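Local coordinates for protein probable porin (Pseudomonas aeruginosa, PDB 4FT6) that probably forms a channel across the outer membrane, as a beta-barrel porin of the OprD family, for the uptake of small solutes, at residues Gly138-Ser143 against Phe183-Ala188. Residues are numbered along the deposited sequence; the frame is centred on the assembly and turned at random.
Sequences GGMLTS and FDYLGA
Met140 and Tyr185 meet on what is probably the lumenal side of the barrel wall, and the hydroxyl of the tyrosine does all the touching. The methionine lies across the end of the phenol at about a right angle. Its CG comes 3.4 Å from Tyr185 OH, and a bend at chi3 (75°) brings CE back to 3.6 Å from the same OH, so the thioether chain curls round the oxygen in van der Waals contact. One residue on, Leu141 contributes its backbone: a water lies 2.6 Å from Leu141 O, to which it donates, and 2.5 Å from Tyr185 OH. That water sits at the edge of the phenol ring, in its plane, and ties the two strands together where no direct hydrogen bond does. CG of Tyr185 sits between the backbone N and the carbonyl carbon (chi1 68°), and from there the ring spans the gap over the intervening strand; the CA atoms of Met140 and Tyr185 are 9.5 Å apart. The strand between is 149-160, antiparallel to both: Gly139 and Leu141 make backbone hydrogen bonds with its Gln155 and Gly153, while His152 packs on Tyr185. Leu117, Pro119 and Leu121 of strand 117-121 touch Met140, and strand 197-206 flanks the tyrosine through Trp202 and Ala204.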
loop_
_atom_site.group_PDB
_atom_site.type_symbol
_atom_site.label_atom_id
_atom_site.label_comp_id
_atom_site.label_asym_id
_atom_site.label_seq_id
_atom_site.Cartn_x
_atom_site.Cartn_y
_atom_site.Cartn_z
ATOM N N GLY A 138 16.202 4.415 5.367
ATOM C CA GLY A 138 16.780 3.764 6.525
ATOM C C GLY A 138 17.460 2.480 6.098
ATOM O O GLY A 138 18.207 2.472 5.107
ATOM N N GLY A 139 17.201 1.399 6.833
ATOM C CA GLY A 139 17.909 0.157 6.616
ATOM C C GLY A 139 17.030 -1.026 6.961
ATOM O O GLY A 139 16.307 -1.007 7.972
ATOM N N MET A 140 17.085 -2.062 6.128
ATOM C CA MET A 140 16.277 -3.245 6.373
ATOM C C MET A 140 17.123 -4.496 6.417
ATOM O O MET A 140 17.989 -4.724 5.561
ATOM C CB MET A 140 15.192 -3.409 5.303
ATOM C CG MET A 140 14.220 -2.257 5.221
ATOM S SD MET A 140 13.143 -2.435 3.788
ATOM C CE MET A 140 12.055 -3.728 4.383
ATOM N N LEU A 141 16.857 -5.304 7.431
ATOM C CA LEU A 141 17.467 -6.613 7.536
ATOM C C LEU A 141 16.375 -7.658 7.294
ATOM O O LEU A 141 15.252 -7.536 7.796
ATOM C CB LEU A 141 18.094 -6.795 8.920
ATOM C CG LEU A 141 18.960 -8.027 9.151
ATOM C CD1 LEU A 141 19.978 -8.109 8.040
ATOM C CD2 LEU A 141 19.666 -7.939 10.495
ATOM N N THR A 142 16.709 -8.671 6.506
ATOM C CA THR A 142 15.800 -9.762 6.216
ATOM C C THR A 142 16.589 -11.063 6.301
ATOM O O THR A 142 17.632 -11.213 5.645
ATOM C CB THR A 142 15.235 -9.637 4.813
ATOM O OG1 THR A 142 14.792 -8.289 4.595
ATOM C CG2 THR A 142 14.079 -10.646 4.612
ATOM N N SER A 143 16.118 -12.002 7.113
ATOM C CA SER A 143 16.907 -13.206 7.332
ATOM C C SER A 143 16.071 -14.467 7.330
ATOM O O SER A 143 15.020 -14.540 7.981
ATOM C CB SER A 143 17.727 -13.113 8.618
ATOM O OG SER A 143 18.610 -14.215 8.683
ATOM N N PHE A 183 11.915 4.897 13.566
ATOM C CA PHE A 183 10.906 3.851 13.490
ATOM C C PHE A 183 11.600 2.486 13.472
ATOM O O PHE A 183 12.201 2.114 12.454
ATOM C CB PHE A 183 10.029 4.024 12.242
ATOM C CG PHE A 183 8.983 2.939 12.072
ATOM C CD1 PHE A 183 7.820 2.941 12.843
ATOM C CD2 PHE A 183 9.161 1.913 11.150
ATOM C CE1 PHE A 183 6.839 1.921 12.688
ATOM C CE2 PHE A 183 8.183 0.904 10.978
ATOM C CZ PHE A 183 7.022 0.912 11.751
ATOM N N ASP A 184 11.518 1.752 14.591
ATOM C CA ASP A 184 12.188 0.457 14.742
ATOM C C ASP A 184 11.180 -0.687 14.742
ATOM O O ASP A 184 10.127 -0.609 15.394
ATOM C CB ASP A 184 12.988 0.421 16.050
ATOM C CG ASP A 184 14.135 1.417 16.070
ATOM O OD1 ASP A 184 15.102 1.220 15.307
ATOM O OD2 ASP A 184 14.081 2.385 16.857
ATOM N N TYR A 185 11.501 -1.753 14.015
ATOM C CA TYR A 185 10.619 -2.917 13.970
ATOM C C TYR A 185 11.367 -4.248 14.052
ATOM O O TYR A 185 12.578 -4.326 13.819
ATOM C CB TYR A 185 9.763 -2.900 12.701
ATOM C CG TYR A 185 10.558 -3.113 11.429
ATOM C CD1 TYR A 185 11.216 -2.057 10.804
ATOM C CD2 TYR A 185 10.658 -4.369 10.855
ATOM C CE1 TYR A 185 11.945 -2.258 9.620
ATOM C CE2 TYR A 185 11.383 -4.575 9.681
ATOM C CZ TYR A 185 12.023 -3.520 9.072
ATOM O OH TYR A 185 12.732 -3.747 7.913
ATOM N N LEU A 186 10.612 -5.288 14.375
ATOM C CA LEU A 186 11.098 -6.659 14.374
ATOM C C LEU A 186 9.955 -7.536 13.901
ATOM O O LEU A 186 8.793 -7.310 14.275
ATOM C CB LEU A 186 11.514 -7.091 15.777
ATOM C CG LEU A 186 12.826 -6.491 16.273
ATOM C CD1 LEU A 186 12.998 -6.772 17.756
ATOM C CD2 LEU A 186 13.971 -7.080 15.480
ATOM N N GLY A 187 10.268 -8.527 13.076
ATOM C CA GLY A 187 9.231 -9.400 12.574
ATOM C C GLY A 187 9.688 -10.831 12.411
ATOM O O GLY A 187 10.848 -11.089 12.097
ATOM N N ALA A 188 8.763 -11.764 12.620
ATOM C CA ALA A 188 9.039 -13.186 12.437
ATOM C C ALA A 188 7.864 -13.804 11.711
ATOM O O ALA A 188 6.699 -13.504 12.010
ATOM C CB ALA A 188 9.250 -13.872 13.775
HETATM O O HOH W 1 13.104 -6.168 7.214
#